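Local coordinates for Fe-regulated protein B (Neisseria meningitidis, PDB 4AIP) that transports iron across the outer membrane of the bacterium as a TonB-dependent transporter built from a beta-barrel with an internal plug, at residues Thr280-Gly288 against Gln721-Gly729; Thr547-Thr558 against Lys585-Arg596. One frame throughout, in Å; residues are numbered along the deposited sequence.

Contact 1 of 2, residues Thr280-Gly288 against Gln721-Gly729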
loop_
_atom_site.group_PDB
_atom_site.type_symbol
_atom_site.label_atom_id
_atom_site.label_comp_id
_atom_site.label_asym_id
_atom_site.label_seq_id
_atom_site.Cartn_x
_atom_site.Cartn_y
_atom_site.Cartn_z
ATOM N N THR B 280 -9.310 16.482 -9.871
ATOM C CA THR B 280 -9.990 17.737 -9.723
ATOM C C THR B 280 -11.459 17.448 -9.485
ATOM O O THR B 280 -11.957 16.370 -9.819
ATOM C CB THR B 280 -9.779 18.620 -10.993
ATOM O OG1 THR B 280 -10.357 17.979 -12.135
ATOM C CG2 THR B 280 -8.365 18.743 -11.299
ATOM N N VAL B 281 -12.137 18.382 -8.837
ATOM C CA VAL B 281 -13.580 18.289 -8.667
ATOM C C VAL B 281 -13.931 18.336 -10.127
ATOM O O VAL B 281 -13.342 19.135 -10.835
ATOM C CB VAL B 281 -14.120 19.582 -7.992
ATOM C CG1 VAL B 281 -15.689 19.577 -7.941
ATOM C CG2 VAL B 281 -13.471 19.834 -6.607
ATOM N N ARG B 282 -14.789 17.514 -10.668
ATOM C CA ARG B 282 -14.978 17.694 -12.147
ATOM C C ARG B 282 -13.843 17.194 -12.998
ATOM O O ARG B 282 -13.098 17.993 -13.567
ATOM C CB ARG B 282 -15.105 19.171 -12.557
ATOM C CG ARG B 282 -16.353 19.878 -12.175
ATOM C CD ARG B 282 -16.337 21.274 -12.749
ATOM N NE ARG B 282 -17.035 22.212 -11.881
ATOM C CZ ARG B 282 -16.497 22.820 -10.820
ATOM N NH1 ARG B 282 -15.221 22.611 -10.486
ATOM N NH2 ARG B 282 -17.242 23.639 -10.087
ATOM N N GLU B 283 -13.746 15.889 -13.173
ATOM C CA GLU B 283 -12.619 15.315 -13.904
ATOM C C GLU B 283 -12.599 15.552 -15.416
ATOM O O GLU B 283 -11.595 15.240 -16.098
ATOM C CB GLU B 283 -12.552 13.842 -13.606
ATOM C CG GLU B 283 -12.677 13.593 -12.126
ATOM C CD GLU B 283 -12.398 12.175 -11.753
ATOM O OE1 GLU B 283 -12.311 11.277 -12.655
ATOM O OE2 GLU B 283 -12.278 11.956 -10.535
ATOM N N GLU B 284 -13.686 16.111 -15.946
ATOM C CA GLU B 284 -13.758 16.359 -17.389
ATOM C C GLU B 284 -12.955 17.590 -17.804
ATOM O O GLU B 284 -12.691 17.790 -18.965
ATOM C CB GLU B 284 -15.207 16.405 -17.897
ATOM C CG GLU B 284 -15.964 17.670 -17.500
ATOM C CD GLU B 284 -17.391 17.747 -18.094
ATOM O OE1 GLU B 284 -17.665 17.267 -19.234
ATOM O OE2 GLU B 284 -18.255 18.309 -17.404
ATOM N N PHE B 285 -12.576 18.403 -16.836
ATOM C CA PHE B 285 -11.750 19.567 -17.067
ATOM C C PHE B 285 -10.434 19.449 -16.287
ATOM O O PHE B 285 -10.397 18.766 -15.263
ATOM C CB PHE B 285 -12.482 20.807 -16.556
ATOM C CG PHE B 285 -13.876 21.029 -17.130
ATOM C CD1 PHE B 285 -14.100 21.086 -18.512
ATOM C CD2 PHE B 285 -14.948 21.268 -16.273
ATOM C CE1 PHE B 285 -15.378 21.297 -19.019
ATOM C CE2 PHE B 285 -16.221 21.482 -16.771
ATOM C CZ PHE B 285 -16.434 21.492 -18.146
ATOM N N THR B 286 -9.366 20.123 -16.745
ATOM C CA THR B 286 -8.206 20.366 -15.840
ATOM C C THR B 286 -8.360 21.690 -15.153
ATOM O O THR B 286 -9.459 22.114 -14.882
ATOM C CB THR B 286 -6.765 20.260 -16.473
ATOM O OG1 THR B 286 -6.547 21.234 -17.496
ATOM C CG2 THR B 286 -6.619 19.081 -17.150
ATOM N N VAL B 287 -7.236 22.307 -14.844
ATOM C CA VAL B 287 -7.192 23.603 -14.234
ATOM C C VAL B 287 -6.821 24.579 -15.335
ATOM O O VAL B 287 -5.857 24.373 -16.057
ATOM C CB VAL B 287 -6.166 23.623 -13.105
ATOM C CG1 VAL B 287 -6.068 25.005 -12.471
ATOM C CG2 VAL B 287 -6.559 22.630 -12.061
ATOM N N GLY B 288 -7.605 25.635 -15.473
ATOM C CA GLY B 288 -7.305 26.678 -16.443
ATOM C C GLY B 288 -6.706 27.886 -15.776
ATOM O O GLY B 288 -6.275 27.821 -14.622
ATOM N N GLN B 721 -17.041 14.554 -25.842
ATOM C CA GLN B 721 -16.796 15.275 -24.600
ATOM C C GLN B 721 -17.379 16.610 -24.963
ATOM O O GLN B 721 -17.839 16.761 -26.084
ATOM C CB GLN B 721 -15.277 15.392 -24.311
ATOM C CG GLN B 721 -14.512 16.314 -25.263
ATOM C CD GLN B 721 -13.076 16.000 -25.381
ATOM O OE1 GLN B 721 -12.706 14.864 -25.578
ATOM N NE2 GLN B 721 -12.241 17.011 -25.270
ATOM N N ARG B 722 -17.375 17.591 -24.065
ATOM C CA ARG B 722 -17.845 18.896 -24.482
ATOM C C ARG B 722 -16.872 19.494 -25.475
ATOM O O ARG B 722 -15.719 19.079 -25.565
ATOM C CB ARG B 722 -18.022 19.814 -23.305
ATOM C CG ARG B 722 -18.645 19.167 -22.096
ATOM C CD ARG B 722 -18.850 20.273 -21.105
ATOM N NE ARG B 722 -19.341 19.810 -19.820
ATOM C CZ ARG B 722 -20.621 19.770 -19.481
ATOM N NH1 ARG B 722 -21.557 20.131 -20.332
ATOM N NH2 ARG B 722 -20.966 19.355 -18.282
ATOM N N TRP B 723 -17.348 20.504 -26.180
ATOM C CA TRP B 723 -16.714 21.033 -27.381
ATOM C C TRP B 723 -15.818 22.239 -27.129
ATOM O O TRP B 723 -15.064 22.663 -28.033
ATOM C CB TRP B 723 -17.827 21.440 -28.328
ATOM C CG TRP B 723 -18.376 22.794 -28.027
ATOM C CD1 TRP B 723 -19.173 23.182 -26.942
ATOM C CD2 TRP B 723 -18.178 23.954 -28.821
ATOM N NE1 TRP B 723 -19.497 24.511 -27.055
ATOM C CE2 TRP B 723 -18.898 25.021 -28.190
ATOM C CE3 TRP B 723 -17.508 24.193 -30.039
ATOM C CZ2 TRP B 723 -18.909 26.328 -28.717
ATOM C CZ3 TRP B 723 -17.526 25.460 -30.570
ATOM C CH2 TRP B 723 -18.228 26.536 -29.909
ATOM N N THR B 724 -15.918 22.794 -25.920
ATOM C CA THR B 724 -15.097 23.916 -25.468
ATOM C C THR B 724 -13.728 23.264 -25.258
ATOM O O THR B 724 -13.612 22.073 -25.480
ATOM C CB THR B 724 -15.708 24.521 -24.200
ATOM O OG1 THR B 724 -16.147 23.449 -23.335
ATOM C CG2 THR B 724 -16.919 25.416 -24.578
ATOM N N ASN B 725 -12.640 23.929 -24.934
ATOM C CA ASN B 725 -11.424 23.089 -25.147
ATOM C C ASN B 725 -10.920 22.287 -23.936
ATOM O O ASN B 725 -9.947 22.657 -23.306
ATOM C CB ASN B 725 -10.310 23.802 -25.917
ATOM C CG ASN B 725 -10.609 23.929 -27.433
ATOM O OD1 ASN B 725 -10.465 25.006 -27.991
ATOM N ND2 ASN B 725 -11.007 22.828 -28.088
ATOM N N THR B 726 -11.589 21.160 -23.666
ATOM C CA THR B 726 -11.495 20.487 -22.386
ATOM C C THR B 726 -10.222 19.674 -22.148
ATOM O O THR B 726 -9.400 20.086 -21.358
ATOM C CB THR B 726 -12.688 19.578 -22.118
ATOM O OG1 THR B 726 -12.603 18.414 -22.953
ATOM C CG2 THR B 726 -13.949 20.317 -22.328
ATOM N N LEU B 727 -10.097 18.498 -22.768
ATOM C CA LEU B 727 -8.941 17.649 -22.520
ATOM C C LEU B 727 -8.412 17.039 -23.798
ATOM O O LEU B 727 -9.085 16.243 -24.430
ATOM C CB LEU B 727 -9.250 16.534 -21.487
ATOM C CG LEU B 727 -9.573 16.925 -20.051
ATOM C CD1 LEU B 727 -9.995 15.708 -19.289
ATOM C CD2 LEU B 727 -8.395 17.539 -19.403
ATOM N N PRO B 728 -7.176 17.386 -24.164
ATOM C CA PRO B 728 -6.680 16.963 -25.472
ATOM C C PRO B 728 -6.299 15.500 -25.496
ATOM O O PRO B 728 -6.170 14.869 -24.461
ATOM C CB PRO B 728 -5.437 17.857 -25.698
ATOM C CG PRO B 728 -5.010 18.302 -24.365
ATOM C CD PRO B 728 -6.187 18.170 -23.399
ATOM N N GLY B 729 -6.126 14.962 -26.700
ATOM C CA GLY B 729 -5.553 13.609 -26.883
ATOM C C GLY B 729 -4.113 13.536 -26.387
ATOM O O GLY B 729 -3.424 14.572 -26.222
HETATM O O HOH W 1 -16.236 17.094 -21.536
HETATM O O HOH W 2 -13.779 16.453 -21.189
HETATM O O HOH W 3 -10.055 21.239 -19.353
#
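E284 and R722 form the ionic centre of a contact between two loops of the TonB-dependent barrel: the one that follows strand 278-279, with a type I turn from R282 to F285, and the one that leads into strand 733-741. It is a worked example of irregular loops joined through one carboxylate, bridging waters and a few apolar contacts. The E284 side chain leaves CB with CG between the backbone N and the carbonyl carbon (chi1 73°), which lays CG over the centre of one face of the F285 ring, 3.7 Å above its plane. Beyond it the chain is extended and carries CD to 3.3 Å from R722 NE. OE1 accepts from a water that in turn takes the R722 N-H. OE2 uses its syn lone pair for R722 NH2, 3.0 Å away and near the guanidinium plane, takes a weak bond from NE, and is also bonded by H133 ND1. Beside this salt bridge T726 CG2 meets the edge of the F285 ring, 3.7 Å from CE1, while L727 CD2 packs against T286 CG2. A second water links backbone to side chain: it donates to E284 O at 2.8 Å and sits 2.9 Å from T726 OG1.

Contact 2 of 2, residues Thr547-Thr558 against Lys585-Arg596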
loop_
_atom_site.group_PDB
_atom_site.type_symbol
_atom_site.label_atom_id
_atom_site.label_comp_id
_atom_site.label_asym_id
_atom_site.label_seq_id
_atom_site.Cartn_x
_atom_site.Cartn_y
_atom_site.Cartn_z
ATOM N N THR B 547 -10.067 -14.421 -47.988
ATOM C CA THR B 547 -9.033 -13.451 -48.279
ATOM C C THR B 547 -9.639 -12.106 -48.042
ATOM O O THR B 547 -9.128 -11.331 -47.251
ATOM C CB THR B 547 -8.581 -13.571 -49.729
ATOM O OG1 THR B 547 -8.092 -14.890 -49.910
ATOM C CG2 THR B 547 -7.484 -12.594 -50.051
ATOM N N PHE B 548 -10.729 -11.817 -48.723
ATOM C CA PHE B 548 -11.323 -10.504 -48.574
ATOM C C PHE B 548 -12.561 -10.564 -47.657
ATOM O O PHE B 548 -13.278 -11.575 -47.638
ATOM C CB PHE B 548 -11.669 -9.937 -49.930
ATOM C CG PHE B 548 -12.126 -8.505 -49.895
ATOM C CD1 PHE B 548 -11.240 -7.479 -49.517
ATOM C CD2 PHE B 548 -13.440 -8.178 -50.243
ATOM C CE1 PHE B 548 -11.662 -6.109 -49.494
ATOM C CE2 PHE B 548 -13.891 -6.843 -50.262
ATOM C CZ PHE B 548 -12.999 -5.789 -49.878
ATOM N N ALA B 549 -12.788 -9.511 -46.876
ATOM C CA ALA B 549 -14.004 -9.448 -46.083
ATOM C C ALA B 549 -14.551 -8.042 -46.095
ATOM O O ALA B 549 -13.788 -7.057 -46.307
ATOM C CB ALA B 549 -13.745 -9.881 -44.693
ATOM N N ALA B 550 -15.865 -7.937 -45.862
ATOM C CA ALA B 550 -16.474 -6.641 -45.764
ATOM C C ALA B 550 -17.820 -6.780 -45.097
ATOM O O ALA B 550 -18.430 -7.888 -45.107
ATOM C CB ALA B 550 -16.593 -5.997 -47.181
ATOM N N ASN B 551 -18.275 -5.671 -44.489
ATOM C CA ASN B 551 -19.504 -5.707 -43.770
ATOM C C ASN B 551 -19.994 -4.297 -43.844
ATOM O O ASN B 551 -19.207 -3.345 -43.991
ATOM C CB ASN B 551 -19.236 -6.124 -42.330
ATOM C CG ASN B 551 -18.342 -5.129 -41.600
ATOM O OD1 ASN B 551 -18.803 -4.039 -41.110
ATOM N ND2 ASN B 551 -17.081 -5.449 -41.534
ATOM N N GLY B 552 -21.300 -4.150 -43.688
ATOM C CA GLY B 552 -21.954 -2.834 -43.748
ATOM C C GLY B 552 -23.239 -2.902 -42.921
ATOM O O GLY B 552 -23.880 -3.967 -42.808
ATOM N N SER B 553 -23.589 -1.762 -42.339
ATOM C CA SER B 553 -24.748 -1.637 -41.523
ATOM C C SER B 553 -25.319 -0.234 -41.787
ATOM O O SER B 553 -24.573 0.762 -41.867
ATOM C CB SER B 553 -24.403 -1.775 -40.023
ATOM O OG SER B 553 -24.543 -3.132 -39.535
ATOM N N TYR B 554 -26.638 -0.185 -41.991
ATOM C CA TYR B 554 -27.402 1.050 -41.840
ATOM C C TYR B 554 -28.446 0.839 -40.752
ATOM O O TYR B 554 -28.989 -0.271 -40.595
ATOM C CB TYR B 554 -28.033 1.496 -43.160
ATOM C CG TYR B 554 -28.190 3.018 -43.210
ATOM C CD1 TYR B 554 -29.197 3.644 -42.470
ATOM C CD2 TYR B 554 -27.285 3.833 -43.908
ATOM C CE1 TYR B 554 -29.343 5.004 -42.458
ATOM C CE2 TYR B 554 -27.418 5.206 -43.884
ATOM C CZ TYR B 554 -28.432 5.792 -43.150
ATOM O OH TYR B 554 -28.595 7.164 -43.106
ATOM N N PHE B 555 -28.691 1.884 -39.971
ATOM C CA PHE B 555 -29.593 1.781 -38.810
ATOM C C PHE B 555 -30.386 3.022 -38.705
ATOM O O PHE B 555 -29.918 4.107 -39.102
ATOM C CB PHE B 555 -28.815 1.547 -37.460
ATOM C CG PHE B 555 -27.919 2.732 -37.041
ATOM C CD1 PHE B 555 -28.448 3.775 -36.310
ATOM C CD2 PHE B 555 -26.591 2.799 -37.410
ATOM C CE1 PHE B 555 -27.683 4.850 -35.943
ATOM C CE2 PHE B 555 -25.825 3.890 -37.054
ATOM C CZ PHE B 555 -26.377 4.907 -36.313
ATOM N N TRP B 556 -31.607 2.844 -38.172
ATOM C CA TRP B 556 -32.518 3.923 -37.763
ATOM C C TRP B 556 -33.003 3.680 -36.354
ATOM O O TRP B 556 -33.447 2.549 -36.035
ATOM C CB TRP B 556 -33.745 3.988 -38.685
ATOM C CG TRP B 556 -33.435 4.170 -40.167
ATOM C CD1 TRP B 556 -33.482 5.350 -40.879
ATOM C CD2 TRP B 556 -33.046 3.130 -41.106
ATOM N NE1 TRP B 556 -33.115 5.096 -42.198
ATOM C CE2 TRP B 556 -32.873 3.754 -42.373
ATOM C CE3 TRP B 556 -32.878 1.721 -41.002
ATOM C CZ2 TRP B 556 -32.525 3.042 -43.539
ATOM C CZ3 TRP B 556 -32.513 0.986 -42.164
ATOM C CH2 TRP B 556 -32.337 1.678 -43.435
ATOM N N GLN B 557 -32.915 4.724 -35.522
ATOM C CA GLN B 557 -33.316 4.636 -34.120
ATOM C C GLN B 557 -34.310 5.759 -33.760
ATOM O O GLN B 557 -34.059 6.949 -34.049
ATOM C CB GLN B 557 -32.078 4.730 -33.221
ATOM C CG GLN B 557 -32.379 4.753 -31.704
ATOM C CD GLN B 557 -32.438 3.339 -31.079
ATOM O OE1 GLN B 557 -33.264 2.489 -31.462
ATOM N NE2 GLN B 557 -31.529 3.066 -30.161
ATOM N N THR B 558 -35.416 5.393 -33.115
ATOM C CA THR B 558 -36.254 6.388 -32.441
ATOM C C THR B 558 -36.390 5.972 -31.000
ATOM O O THR B 558 -36.612 4.796 -30.717
ATOM C CB THR B 558 -37.704 6.498 -33.105
ATOM O OG1 THR B 558 -37.572 6.933 -34.458
ATOM C CG2 THR B 558 -38.619 7.505 -32.394
ATOM N N LYS B 585 -33.639 10.790 -31.946
ATOM C CA LYS B 585 -33.394 10.169 -33.203
ATOM C C LYS B 585 -31.962 9.833 -33.406
ATOM O O LYS B 585 -31.098 10.553 -33.003
ATOM C CB LYS B 585 -33.899 11.017 -34.369
ATOM C CG LYS B 585 -35.069 10.322 -35.068
ATOM C CD LYS B 585 -36.404 10.996 -34.814
ATOM C CE LYS B 585 -37.550 9.965 -34.935
ATOM N NZ LYS B 585 -37.755 9.334 -36.284
ATOM N N ASN B 586 -31.705 8.692 -33.993
ATOM C CA ASN B 586 -30.398 8.441 -34.429
ATOM C C ASN B 586 -30.456 7.709 -35.749
ATOM O O ASN B 586 -31.417 6.973 -35.992
ATOM C CB ASN B 586 -29.620 7.657 -33.376
ATOM C CG ASN B 586 -28.119 7.755 -33.577
ATOM O OD1 ASN B 586 -27.625 8.585 -34.369
ATOM N ND2 ASN B 586 -27.381 6.889 -32.895
ATOM N N HIS B 587 -29.447 7.895 -36.596
ATOM C CA HIS B 587 -29.332 7.067 -37.825
ATOM C C HIS B 587 -27.970 7.204 -38.401
ATOM O O HIS B 587 -27.341 8.186 -38.153
ATOM C CB HIS B 587 -30.354 7.451 -38.911
ATOM C CG HIS B 587 -30.089 8.785 -39.536
ATOM N ND1 HIS B 587 -30.722 9.943 -39.123
ATOM C CD2 HIS B 587 -29.277 9.144 -40.560
ATOM C CE1 HIS B 587 -30.319 10.952 -39.863
ATOM N NE2 HIS B 587 -29.433 10.498 -40.736
ATOM N N GLY B 588 -27.532 6.234 -39.195
ATOM C CA GLY B 588 -26.240 6.335 -39.867
ATOM C C GLY B 588 -25.789 5.012 -40.430
ATOM O O GLY B 588 -26.592 4.143 -40.705
ATOM N N TYR B 589 -24.492 4.852 -40.560
ATOM C CA TYR B 589 -23.965 3.739 -41.233
ATOM C C TYR B 589 -22.588 3.477 -40.675
ATOM O O TYR B 589 -22.030 4.331 -39.967
ATOM C CB TYR B 589 -23.930 4.018 -42.763
ATOM C CG TYR B 589 -23.080 5.203 -43.161
ATOM C CD1 TYR B 589 -23.559 6.520 -42.971
ATOM C CD2 TYR B 589 -21.798 5.027 -43.669
ATOM C CE1 TYR B 589 -22.810 7.642 -43.335
ATOM C CE2 TYR B 589 -20.999 6.172 -44.054
ATOM C CZ TYR B 589 -21.513 7.463 -43.878
ATOM O OH TYR B 589 -20.776 8.578 -44.228
ATOM N N GLU B 590 -22.107 2.264 -40.976
ATOM C CA GLU B 590 -20.742 1.774 -40.798
ATOM C C GLU B 590 -20.359 0.829 -41.986
ATOM O O GLU B 590 -21.155 -0.058 -42.386
ATOM C CB GLU B 590 -20.620 0.969 -39.517
ATOM C CG GLU B 590 -19.195 0.474 -39.185
ATOM C CD GLU B 590 -18.975 0.226 -37.636
ATOM O OE1 GLU B 590 -19.869 0.641 -36.813
ATOM O OE2 GLU B 590 -17.925 -0.390 -37.272
ATOM N N LEU B 591 -19.144 1.020 -42.512
ATOM C CA LEU B 591 -18.536 0.098 -43.430
ATOM C C LEU B 591 -17.225 -0.449 -42.820
ATOM O O LEU B 591 -16.550 0.229 -42.028
ATOM C CB LEU B 591 -18.258 0.793 -44.773
ATOM C CG LEU B 591 -19.501 1.189 -45.584
ATOM C CD1 LEU B 591 -19.168 2.152 -46.723
ATOM C CD2 LEU B 591 -20.235 -0.055 -46.133
ATOM N N GLY B 592 -16.862 -1.664 -43.187
ATOM C CA GLY B 592 -15.567 -2.206 -42.801
ATOM C C GLY B 592 -15.097 -3.175 -43.900
ATOM O O GLY B 592 -15.939 -3.823 -44.591
ATOM N N ALA B 593 -13.781 -3.265 -44.078
ATOM C CA ALA B 593 -13.202 -4.217 -45.014
ATOM C C ALA B 593 -11.875 -4.609 -44.471
ATOM O O ALA B 593 -11.250 -3.827 -43.719
ATOM C CB ALA B 593 -12.999 -3.606 -46.369
ATOM N N SER B 594 -11.441 -5.792 -44.884
ATOM C CA SER B 594 -10.179 -6.397 -44.481
ATOM C C SER B 594 -9.580 -7.151 -45.664
ATOM O O SER B 594 -10.296 -7.652 -46.539
ATOM C CB SER B 594 -10.399 -7.396 -43.339
ATOM O OG SER B 594 -10.853 -8.685 -43.832
ATOM N N TYR B 595 -8.265 -7.286 -45.671
ATOM C CA TYR B 595 -7.628 -8.068 -46.690
ATOM C C TYR B 595 -6.492 -8.892 -46.079
ATOM O O TYR B 595 -5.554 -8.316 -45.517
ATOM C CB TYR B 595 -7.147 -7.173 -47.852
ATOM C CG TYR B 595 -6.583 -8.018 -48.975
ATOM C CD1 TYR B 595 -7.415 -8.530 -49.992
ATOM C CD2 TYR B 595 -5.213 -8.359 -48.995
ATOM C CE1 TYR B 595 -6.895 -9.340 -51.009
ATOM C CE2 TYR B 595 -4.691 -9.179 -50.002
ATOM C CZ TYR B 595 -5.532 -9.664 -50.988
ATOM O OH TYR B 595 -4.984 -10.474 -51.951
ATOM N N ARG B 596 -6.569 -10.225 -46.218
ATOM C CA ARG B 596 -5.627 -11.142 -45.559
ATOM C C ARG B 596 -4.943 -12.104 -46.533
ATOM O O ARG B 596 -5.613 -12.804 -47.298
ATOM C CB ARG B 596 -6.290 -11.895 -44.386
ATOM C CG ARG B 596 -6.524 -11.036 -43.102
ATOM C CD ARG B 596 -7.676 -11.618 -42.193
ATOM N NE ARG B 596 -8.513 -10.595 -41.529
ATOM C CZ ARG B 596 -8.400 -10.218 -40.242
ATOM N NH1 ARG B 596 -7.484 -10.768 -39.439
ATOM N NH2 ARG B 596 -9.209 -9.274 -39.742
#
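Y554 and F555 on one strand close over G588 on the next, a closely packed point of an antiparallel pair of neighbouring strands in the transmembrane beta-barrel. From T547 to T558 the backbone bonds to K585-R596 without a break in register, the strand axes running 173° to one another. G588 has no side chain, and the rings use its bare backbone from opposite faces of the sheet. On the face shared with N551 and N586, F555 turns its ring across the strand (chi1 65°) and puts a face against G588 N, 3.4 Å above the ring plane and toward the rim; G588 CA adds an off-centre CH-pi contact, 4.2 Å from the ring centroid. This is aromatic rescue of a glycine. On the other face the Y554 ring lies with G588 O 3.0 Å above its centre, and Y554 CD2 touches Y589 CB at 3.5 Å. N551 likewise leans over G592, where its OD1 is buried without a polar partner.

Farther along the Y554 face the packing is looser and more exposed. A550 CB and A593 CB stay 4.4 Å apart, L591 CD2 comes no nearer than 4.0 Å, to G552 CA, and F548 brings CD1 to the edge of the Y595 ring, the two side chains crossing at about a right angle. At the opposite end of the pair, K585 NZ gives T558 OG1 a weak bond. The F555 face instead meets the plug: E590 pairs with R68 and K151, S553 OG accepts from S65 N, and N586 ND2 donates to R110 O. Backbone bonds thus provide the cohesion, and the division between polar and largely apolar faces implies a wall suited to a plug inside and, probably, lipid outside.

Read together, the two contacts illustrate how chemistry differs with place in one barrel. Contact 2 lies in the wall and joins adjacent strands that lie close in sequence, with 1083 Å² buried and a regular series of backbone bonds. Contact 1 joins loops more than 400 residues apart, buries 335 Å², and relies on a salt bridge, bridging waters and a few apolar touches. Neither is purely core or surface: both mix buried with partly exposed residues, though only contact 2 counts exposed residues among those that touch. They share no strand, and the centres of contact 1 and contact 2 are about 32 Å apart. Both meet the plug, E284 through H133 and E590 through R68.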